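Local coordinates for oxidoreductase, short chain dehydrogenase/reductase family protein (Bifidobacterium adolescentis L2-32, PDB 6OW4) that acts as an NADH-dependent 20beta-hydroxysteroid dehydrogenase, interconverting the 20-keto and 20beta-hydroxy groups of steroids, at the interface of chains A and B and the interface of chains A and C. Sequence-based numbering; all coordinates share one arbitrary frame. Chains: chain A/B/C, Oxidoreductase, short chain dehydrogenase/reductase family protein.

Contacts 1 and 2 share chain A but no residue; the centres of their C-alpha atoms lie about 23 Å apart. Contact 1 pairs helix 262-273 and strand 284-287 with the same two elements of chain B and with its 3-10 helices 33-37 and 275-277. Contact 2 sets residues 185-187 of chain A against helix 198-217 of chain C. Each patch belongs to a two-fold symmetric interface with a different neighbour. Together they fit the four copies of the deposited assembly, which is probably the tetramer common among short-chain dehydrogenases/reductases. Contact 1 is mainly apolar, with a serine hydrogen bond and a water bridge; contact 2 is polar.

Contact 1: the interface of chains A and B. Residues chain A 264, 267-268, 271, 285, 287; chain B 37, 271, 276, 280, 285.
A:Phe271 and B:Phe271 stack face to face, the same residue from each copy. The ring centroids are 4.4 Å apart and the planes differ by 6°. The stack is offset, so the CG of each ring sits over the rim of the other. Each CG is anti to its backbone N (chi1 172° in A:Phe271), which carries the ring away from helix 262-273 and across the interface.

This is the tight part, and chain A hides 60 Å² of B:Phe271. B:Phe271 also touches helix 262-273 of chain A with its tip, CZ lying 4.0 Å from A:Thr268 CA. The hydroxyl OG1 of A:Thr268 lies in the plane of that ring, at its edge. OG1 is turned back to its own helix and donates a hydrogen bond to A:Glu264 O. A:Ile285 CD1 meets the edge of the A:Phe271 ring.

The strand side is looser. The tips of A:Ile285 and B:Ile285 stay 4.3 Å apart, CD1 to CD1. A:Val287 CG1 makes an ordinary contact with B:Val280 CG2 at 4.0 Å, branch to branch, but a mere 7 Å² of A:Val287 is hidden.

Toward the end of A:Val287 the contact turns polar, and a water sits in it. A:Ser267 OG donates a short hydrogen bond of 2.5 Å to the backbone oxygen B:Ala276 O. The hydroxyl approaches tilted out of that carbonyl plane. The water links the two chains beside it, lying 3.0 Å from A:Glu264 O. A:Glu264 O thus takes the threonine hydroxyl and meets the water. The same water reaches the acceptor of the serine bond, B:Ala276 O, at 3.2 Å.

Contact 2: the interface of chains A and C. Residues chain A 185-187; chain C 209, 212.
The backbone carbonyl of A:His185, in the loop after the 3-10 helix 182-184, points at C:Arg212 on helix 198-217 of the other copy. A:His185 O accepts a hydrogen bond of 2.9 Å from C:Arg212 NH2. The donor is tilted 17° from the carbonyl plane. The oxygen lies somewhat out of the guanidinium plane, so the bond is bent. C:Arg212 NE adds a weak bond to the same oxygen. The arginine reaches the carbonyl with two nitrogens of one edge. Its chain bends at chi3 (64°), which turns the guanidinium toward the loop of chain A.

C:Glu209 holds that guanidinium from its own helix. Its OE1 receives a hydrogen bond and salt bridge from C:Arg212 NE at 3.1 Å, in the guanidinium plane. NE comes to OE1 on the syn side, somewhat out of the carboxylate plane. C:Glu209 is bent at chi2 (53°), which folds its carboxylate over to the arginine. OE1 also comes within 3.0 Å of A:His185 O. If C:Glu209 is ionised, two acceptors meet here, and the arginine NE, beside both, probably eases the repulsion. A protonated carboxyl could instead donate to the carbonyl.

A:Asn186 runs alongside C:Arg212, pointing the same way. Its OD1 lies 3.3 Å from NH2, at the guanidinium edge, though the amide plane is turned well away from the guanidinium plane. An alanine in place of C:Arg212 would probably leave A:His185 O and the C:Glu209 carboxylate facing each other without their shared positive partner.

Helix 198-217 also carries C:Tyr200 and C:Lys204, the catalytic Tyr-x-x-x-Lys pair of this family. The site ties the 185-187 loop of one subunit to that helix in its neighbour, and so probably steadies the helix as well as the A-C pairing.

Contact 1: the interface of chains A and B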
# COMPACT_ATOMS: atom_id res chain seq x y z
N GLU A 264 13.15 1.56 -20.88
CA GLU A 264 12.64 2.25 -19.66
C GLU A 264 12.61 1.27 -18.49
O GLU A 264 12.74 1.73 -17.33
CB GLU A 264 11.27 2.87 -19.95
CG GLU A 264 11.34 3.96 -21.00
CD GLU A 264 10.00 4.61 -21.34
OE1 GLU A 264 9.05 3.88 -21.67
OE2 GLU A 264 9.92 5.85 -21.25
N SER A 267 16.76 0.59 -17.86
CA SER A 267 17.40 1.66 -17.06
C SER A 267 17.12 1.43 -15.56
O SER A 267 18.02 1.71 -14.75
CB SER A 267 16.95 3.03 -17.50
OG SER A 267 15.54 3.12 -17.54
N THR A 268 15.92 0.94 -15.23
CA THR A 268 15.48 0.66 -13.83
C THR A 268 16.22 -0.56 -13.28
O THR A 268 16.56 -0.54 -12.09
CB THR A 268 13.96 0.47 -13.73
OG1 THR A 268 13.30 1.54 -14.42
CG2 THR A 268 13.47 0.43 -12.30
N PHE A 271 19.75 0.46 -12.38
CA PHE A 271 19.71 1.23 -11.11
C PHE A 271 19.75 0.25 -9.92
O PHE A 271 20.63 0.40 -9.06
CB PHE A 271 18.48 2.14 -11.05
CG PHE A 271 18.27 2.80 -9.71
CD1 PHE A 271 19.19 3.71 -9.23
CD2 PHE A 271 17.16 2.50 -8.94
CE1 PHE A 271 19.01 4.31 -7.99
CE2 PHE A 271 16.98 3.10 -7.70
CZ PHE A 271 17.90 4.01 -7.23
N ILE A 285 9.80 -0.90 -7.22
CA ILE A 285 9.78 0.30 -8.11
C ILE A 285 8.74 0.06 -9.21
O ILE A 285 9.00 -0.76 -10.10
CB ILE A 285 11.18 0.61 -8.66
CG1 ILE A 285 12.15 0.94 -7.53
CG2 ILE A 285 11.12 1.72 -9.70
CD1 ILE A 285 13.57 1.19 -7.98
N VAL A 287 6.89 1.00 -12.55
CA VAL A 287 7.28 1.64 -13.84
C VAL A 287 6.08 1.49 -14.77
O VAL A 287 6.11 0.60 -15.65
CB VAL A 287 8.56 0.99 -14.40
CG1 VAL A 287 9.12 1.76 -15.59
CG2 VAL A 287 9.63 0.84 -13.32
N PHE B 37 21.27 8.79 -17.86
CA PHE B 37 21.60 9.30 -16.50
C PHE B 37 22.23 10.70 -16.59
O PHE B 37 22.38 11.35 -15.54
CB PHE B 37 22.50 8.30 -15.77
CG PHE B 37 21.84 6.96 -15.55
CD1 PHE B 37 21.96 5.95 -16.49
CD2 PHE B 37 21.08 6.71 -14.42
CE1 PHE B 37 21.35 4.72 -16.29
CE2 PHE B 37 20.47 5.48 -14.22
CZ PHE B 37 20.60 4.49 -15.16
N PHE B 271 18.50 9.37 -10.60
CA PHE B 271 17.66 8.37 -11.30
C PHE B 271 16.31 9.00 -11.66
O PHE B 271 15.90 8.91 -12.83
CB PHE B 271 17.48 7.10 -10.46
CG PHE B 271 16.53 6.10 -11.08
CD1 PHE B 271 16.86 5.46 -12.27
CD2 PHE B 271 15.31 5.81 -10.49
CE1 PHE B 271 15.99 4.55 -12.84
CE2 PHE B 271 14.44 4.90 -11.06
CZ PHE B 271 14.78 4.26 -12.24
N ALA B 276 16.51 8.05 -17.18
CA ALA B 276 16.58 6.67 -16.62
C ALA B 276 15.21 6.26 -16.07
O ALA B 276 14.92 5.05 -16.05
CB ALA B 276 17.64 6.60 -15.55
N VAL B 280 8.60 6.35 -15.09
CA VAL B 280 8.37 6.31 -13.62
C VAL B 280 7.74 7.64 -13.20
O VAL B 280 8.42 8.68 -13.31
CB VAL B 280 9.68 6.04 -12.84
CG1 VAL B 280 9.44 5.95 -11.34
CG2 VAL B 280 10.38 4.79 -13.36
N ILE B 285 10.06 5.76 -3.91
CA ILE B 285 11.26 4.88 -3.81
C ILE B 285 11.78 4.95 -2.37
O ILE B 285 12.31 6.00 -1.98
CB ILE B 285 12.33 5.27 -4.84
CG1 ILE B 285 11.81 5.12 -6.27
CG2 ILE B 285 13.61 4.47 -4.61
CD1 ILE B 285 12.84 5.37 -7.35
O HOH W 1 11.84 4.50 -16.80

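Contact 2: the interface of chains A and C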
# COMPACT_ATOMS: atom_id res chain seq x y z
N HIS A 185 -0.44 -5.58 -7.67
CA HIS A 185 -1.00 -4.51 -6.79
C HIS A 185 -2.50 -4.34 -7.04
O HIS A 185 -3.27 -4.33 -6.06
CB HIS A 185 -0.30 -3.17 -7.06
CG HIS A 185 1.16 -3.17 -6.75
ND1 HIS A 185 2.11 -2.99 -7.73
CD2 HIS A 185 1.83 -3.30 -5.59
CE1 HIS A 185 3.31 -3.02 -7.19
NE2 HIS A 185 3.16 -3.20 -5.87
N ASN A 186 -2.87 -4.17 -8.31
CA ASN A 186 -4.23 -3.82 -8.79
C ASN A 186 -4.65 -4.81 -9.89
O ASN A 186 -3.75 -5.33 -10.57
CB ASN A 186 -4.28 -2.39 -9.34
CG ASN A 186 -3.90 -1.35 -8.31
OD1 ASN A 186 -4.69 -1.01 -7.44
ND2 ASN A 186 -2.69 -0.82 -8.42
N ALA A 187 -5.95 -5.04 -10.04
CA ALA A 187 -6.55 -5.77 -11.19
C ALA A 187 -6.69 -4.80 -12.36
O ALA A 187 -7.37 -3.77 -12.20
CB ALA A 187 -7.88 -6.36 -10.79
N GLU C 209 -4.26 -10.71 -3.25
CA GLU C 209 -4.46 -10.18 -4.62
C GLU C 209 -5.43 -11.09 -5.40
O GLU C 209 -6.04 -10.59 -6.36
CB GLU C 209 -3.11 -10.04 -5.35
CG GLU C 209 -3.21 -9.32 -6.68
CD GLU C 209 -3.89 -7.96 -6.65
OE1 GLU C 209 -3.73 -7.25 -5.65
OE2 GLU C 209 -4.59 -7.63 -7.63
N ARG C 212 -8.85 -9.84 -4.16
CA ARG C 212 -9.02 -8.52 -4.83
C ARG C 212 -9.55 -8.74 -6.25
O ARG C 212 -10.46 -7.98 -6.66
CB ARG C 212 -7.71 -7.73 -4.82
CG ARG C 212 -7.49 -6.95 -3.54
CD ARG C 212 -6.11 -6.35 -3.38
NE ARG C 212 -5.77 -5.34 -4.38
CZ ARG C 212 -6.25 -4.10 -4.43
NH1 ARG C 212 -7.14 -3.68 -3.55
NH2 ARG C 212 -5.85 -3.28 -5.39